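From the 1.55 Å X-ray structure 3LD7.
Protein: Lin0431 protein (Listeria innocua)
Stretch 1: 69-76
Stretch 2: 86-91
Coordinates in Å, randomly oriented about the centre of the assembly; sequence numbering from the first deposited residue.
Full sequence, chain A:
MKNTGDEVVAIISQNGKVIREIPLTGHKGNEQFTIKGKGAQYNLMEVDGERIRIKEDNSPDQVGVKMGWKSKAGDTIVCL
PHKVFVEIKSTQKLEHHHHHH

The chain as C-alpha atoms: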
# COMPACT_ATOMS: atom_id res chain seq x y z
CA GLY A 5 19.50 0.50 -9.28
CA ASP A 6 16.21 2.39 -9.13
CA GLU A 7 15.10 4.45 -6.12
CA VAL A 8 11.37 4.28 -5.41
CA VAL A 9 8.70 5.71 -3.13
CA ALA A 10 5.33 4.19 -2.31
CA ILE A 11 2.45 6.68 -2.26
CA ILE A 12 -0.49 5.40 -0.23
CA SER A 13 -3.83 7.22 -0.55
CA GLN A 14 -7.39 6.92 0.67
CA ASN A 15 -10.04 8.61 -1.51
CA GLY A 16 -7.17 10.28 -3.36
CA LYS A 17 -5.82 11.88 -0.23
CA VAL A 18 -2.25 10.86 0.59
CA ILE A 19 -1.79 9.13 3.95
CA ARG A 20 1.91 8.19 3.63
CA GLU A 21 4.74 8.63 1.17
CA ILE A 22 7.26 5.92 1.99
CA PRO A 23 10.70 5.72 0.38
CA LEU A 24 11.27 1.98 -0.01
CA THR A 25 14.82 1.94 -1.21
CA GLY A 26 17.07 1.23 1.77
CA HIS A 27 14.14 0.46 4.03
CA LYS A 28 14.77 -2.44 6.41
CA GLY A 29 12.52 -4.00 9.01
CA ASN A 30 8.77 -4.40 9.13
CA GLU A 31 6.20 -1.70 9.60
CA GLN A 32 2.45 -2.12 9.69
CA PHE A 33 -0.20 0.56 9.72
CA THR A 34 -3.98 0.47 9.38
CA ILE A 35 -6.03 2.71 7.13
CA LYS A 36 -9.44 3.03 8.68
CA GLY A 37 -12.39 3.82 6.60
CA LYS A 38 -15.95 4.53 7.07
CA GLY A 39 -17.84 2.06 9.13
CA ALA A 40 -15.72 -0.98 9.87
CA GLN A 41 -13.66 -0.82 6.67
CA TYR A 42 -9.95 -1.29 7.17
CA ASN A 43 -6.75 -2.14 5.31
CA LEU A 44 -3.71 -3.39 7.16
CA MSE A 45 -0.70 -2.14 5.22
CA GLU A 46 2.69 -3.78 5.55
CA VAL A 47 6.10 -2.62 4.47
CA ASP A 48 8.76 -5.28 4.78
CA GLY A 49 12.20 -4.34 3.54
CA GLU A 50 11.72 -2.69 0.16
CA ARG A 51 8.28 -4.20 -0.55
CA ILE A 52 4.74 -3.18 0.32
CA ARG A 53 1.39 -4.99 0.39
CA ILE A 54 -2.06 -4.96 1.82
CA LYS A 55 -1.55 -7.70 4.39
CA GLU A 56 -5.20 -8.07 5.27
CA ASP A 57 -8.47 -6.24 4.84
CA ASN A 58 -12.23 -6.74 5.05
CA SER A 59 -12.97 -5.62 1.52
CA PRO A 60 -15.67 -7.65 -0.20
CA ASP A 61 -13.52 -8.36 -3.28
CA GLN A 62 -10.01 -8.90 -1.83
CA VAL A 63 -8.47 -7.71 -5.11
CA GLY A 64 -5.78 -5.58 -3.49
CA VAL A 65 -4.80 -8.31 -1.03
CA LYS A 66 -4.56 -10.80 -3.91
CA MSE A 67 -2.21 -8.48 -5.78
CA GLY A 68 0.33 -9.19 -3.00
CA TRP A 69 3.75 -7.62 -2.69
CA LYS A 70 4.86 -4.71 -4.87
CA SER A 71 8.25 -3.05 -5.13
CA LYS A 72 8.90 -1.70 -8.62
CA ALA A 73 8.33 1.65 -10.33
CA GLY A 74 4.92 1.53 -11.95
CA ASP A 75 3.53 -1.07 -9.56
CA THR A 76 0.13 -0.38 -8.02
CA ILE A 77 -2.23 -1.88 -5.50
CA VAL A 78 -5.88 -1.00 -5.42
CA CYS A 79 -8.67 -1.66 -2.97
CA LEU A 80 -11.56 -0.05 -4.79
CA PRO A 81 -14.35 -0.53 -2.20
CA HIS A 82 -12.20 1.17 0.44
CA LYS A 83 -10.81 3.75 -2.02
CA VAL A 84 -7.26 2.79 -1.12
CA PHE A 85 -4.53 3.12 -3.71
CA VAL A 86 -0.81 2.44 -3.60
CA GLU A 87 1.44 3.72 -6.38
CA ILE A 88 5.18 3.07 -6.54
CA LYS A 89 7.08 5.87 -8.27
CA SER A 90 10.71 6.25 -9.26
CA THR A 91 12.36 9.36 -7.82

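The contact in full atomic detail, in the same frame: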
# COMPACT_ATOMS: atom_id res chain seq x y z
N TRP A 69 2.64 -8.54 -2.85
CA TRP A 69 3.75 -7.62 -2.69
C TRP A 69 4.10 -6.85 -3.95
O TRP A 69 4.14 -7.41 -5.06
CB TRP A 69 5.00 -8.36 -2.27
CG TRP A 69 4.98 -9.02 -0.94
CD1 TRP A 69 4.91 -10.36 -0.69
CD2 TRP A 69 5.12 -8.38 0.35
NE1 TRP A 69 4.97 -10.60 0.66
CE2 TRP A 69 5.11 -9.41 1.32
CE3 TRP A 69 5.24 -7.05 0.76
CZ2 TRP A 69 5.19 -9.15 2.70
CZ3 TRP A 69 5.35 -6.79 2.15
CH2 TRP A 69 5.32 -7.83 3.09
N LYS A 70 4.42 -5.56 -3.77
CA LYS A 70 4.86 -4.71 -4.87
C LYS A 70 6.13 -3.97 -4.48
O LYS A 70 6.36 -3.70 -3.29
CB LYS A 70 3.77 -3.71 -5.26
CG LYS A 70 2.50 -4.36 -5.74
CD LYS A 70 2.69 -5.09 -7.06
CE LYS A 70 1.37 -5.72 -7.49
NZ LYS A 70 1.51 -6.41 -8.81
N SER A 71 6.97 -3.66 -5.45
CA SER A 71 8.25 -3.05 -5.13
C SER A 71 8.87 -2.24 -6.26
O SER A 71 9.86 -1.53 -6.04
CB SER A 71 9.25 -4.12 -4.68
OG SER A 71 9.60 -4.95 -5.78
N LYS A 72 8.31 -2.33 -7.45
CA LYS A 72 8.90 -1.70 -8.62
C LYS A 72 8.18 -0.45 -9.09
O LYS A 72 6.97 -0.32 -8.93
CB LYS A 72 8.98 -2.71 -9.77
CG LYS A 72 9.97 -3.83 -9.52
CD LYS A 72 10.18 -4.67 -10.77
CE LYS A 72 11.18 -5.79 -10.52
NZ LYS A 72 12.52 -5.27 -10.09
N ALA A 73 8.93 0.48 -9.69
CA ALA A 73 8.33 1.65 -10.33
C ALA A 73 7.23 1.22 -11.27
O ALA A 73 7.43 0.35 -12.12
CB ALA A 73 9.39 2.45 -11.08
N GLY A 74 6.07 1.84 -11.13
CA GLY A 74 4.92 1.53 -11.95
C GLY A 74 3.96 0.54 -11.32
O GLY A 74 2.83 0.40 -11.79
N ASP A 75 4.41 -0.16 -10.28
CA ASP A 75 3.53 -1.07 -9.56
C ASP A 75 2.43 -0.31 -8.85
O ASP A 75 2.66 0.79 -8.36
CB ASP A 75 4.30 -1.87 -8.50
CG ASP A 75 5.14 -2.99 -9.10
OD1 ASP A 75 5.08 -3.25 -10.34
OD2 ASP A 75 5.87 -3.63 -8.29
N THR A 76 1.25 -0.92 -8.79
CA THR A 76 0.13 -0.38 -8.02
C THR A 76 -0.57 -1.46 -7.24
O THR A 76 -0.47 -2.65 -7.56
CB THR A 76 -0.91 0.29 -8.94
OG1 THR A 76 -1.41 -0.67 -9.91
CG2 THR A 76 -0.31 1.46 -9.68
N VAL A 86 -2.25 2.34 -3.80
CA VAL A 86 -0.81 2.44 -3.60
C VAL A 86 -0.17 2.55 -4.97
O VAL A 86 -0.47 1.77 -5.88
CB VAL A 86 -0.25 1.16 -2.94
CG1 VAL A 86 1.28 1.26 -2.80
CG2 VAL A 86 -0.92 0.91 -1.59
N GLU A 87 0.69 3.55 -5.14
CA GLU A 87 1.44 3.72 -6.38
C GLU A 87 2.91 3.77 -6.02
O GLU A 87 3.30 4.53 -5.14
CB GLU A 87 1.04 5.03 -7.05
CG GLU A 87 1.84 5.34 -8.26
CD GLU A 87 1.34 6.56 -8.99
OE1 GLU A 87 0.52 7.34 -8.44
OE2 GLU A 87 1.78 6.75 -10.14
N ILE A 88 3.74 2.99 -6.71
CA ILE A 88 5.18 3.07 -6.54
C ILE A 88 5.78 3.88 -7.68
O ILE A 88 5.55 3.58 -8.87
CB ILE A 88 5.83 1.69 -6.46
CG1 ILE A 88 5.22 0.93 -5.27
CG2 ILE A 88 7.37 1.81 -6.34
CD1 ILE A 88 5.89 -0.41 -5.01
N LYS A 89 6.51 4.93 -7.30
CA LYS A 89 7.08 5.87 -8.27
C LYS A 89 8.60 5.91 -8.15
O LYS A 89 9.15 5.85 -7.06
CB LYS A 89 6.54 7.29 -8.03
CG LYS A 89 5.03 7.46 -8.17
CD LYS A 89 4.65 8.94 -8.06
CE LYS A 89 3.18 9.16 -8.36
NZ LYS A 89 2.82 10.61 -8.44
N SER A 90 9.27 6.03 -9.28
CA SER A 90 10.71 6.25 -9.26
C SER A 90 10.94 7.71 -8.86
O SER A 90 10.16 8.58 -9.20
CB SER A 90 11.29 6.00 -10.65
OG SER A 90 12.68 6.27 -10.67
N THR A 91 12.01 7.98 -8.12
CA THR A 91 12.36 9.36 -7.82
C THR A 91 13.44 9.85 -8.79
O THR A 91 13.93 10.98 -8.72
CB THR A 91 12.82 9.55 -6.38
OG1 THR A 91 13.95 8.70 -6.12
CG2 THR A 91 11.70 9.20 -5.42

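A strand edge need not be matched by a full partner strand; a turn held by a backbone hydrogen bond and steadied by one aspartate side chain can serve instead. The contact between residues 69-76 and 86-91 of the Lin0431 protein illustrates this well. Stretch 2 is a strand from Val86 to Ser90, continuing from earlier in the chain, whereas most of stretch 1 is irregular; its one beta bridge to the strand, antiparallel, is at Thr76, and the two backbone hydrogen bonds come from Gly74 and Asp75.

At the start of stretch 2, the buried Val86 contributes chiefly through its backbone. Its carbonyl faces the alpha carbon of Thr76, with Val86 O 3.1 Å from Thr76 CA, a CA-H...O contact whose angle of 131° at the hydrogen marks it as a supplement to the conventional bonds.

Glu87 pairs with Thr76 in a non-hydrogen-bonded antiparallel bridge, their CA atoms 4.6 Å apart. In such a pair the side chains lie on the same face of the sheet, and the methyl Thr76 CG2 comes within 4.4 Å of Glu87 CA. The Glu87 carboxylate projects from the strand, and Lys89 reaches back toward it, giving a long salt bridge of 4.0 Å between Lys89 NZ and Glu87 OE1.

Ile88 is the centre of the contact. Its backbone uses both polar groups: Ile88 N donates to Asp75 O at 3.0 Å, and Ile88 O accepts from Gly74 N at 2.9 Å, both bonds nearly straight. Its side chain points toward stretch 1 and buries the largest area of any residue here. Ile88 CD1 packs 3.9 Å from Lys70 CB and 4.1 Å from Asp75 CB, while Ile88 CG2 lies 3.4 Å from Lys72 O. Lys70 thus offers the hydrocarbon base of its side chain, and its end leads away.

The surface that receives Ile88 is braced from within. A type II turn runs from Lys72 to Asp75, closed by a 2.9 Å hydrogen bond from Asp75 N to Lys72 O. Gly74 suits this turn because, at its positive phi, a CB would be jammed against the preceding carbonyl oxygen. Asp75 OD2 then accepts hydrogen bonds from Ser71 N at 3.0 Å and Lys72 N at 2.9 Å, tying the approach to the turn to its last residue.

Beyond Ile88, Lys89 directs its side chain away from stretch 1. Ser90 makes a final, modest contact, its CB 4.0 Å from Ala73 CB, while its hydroxyl is hydrogen-bonded elsewhere in the structure. Thr91 lies out of reach.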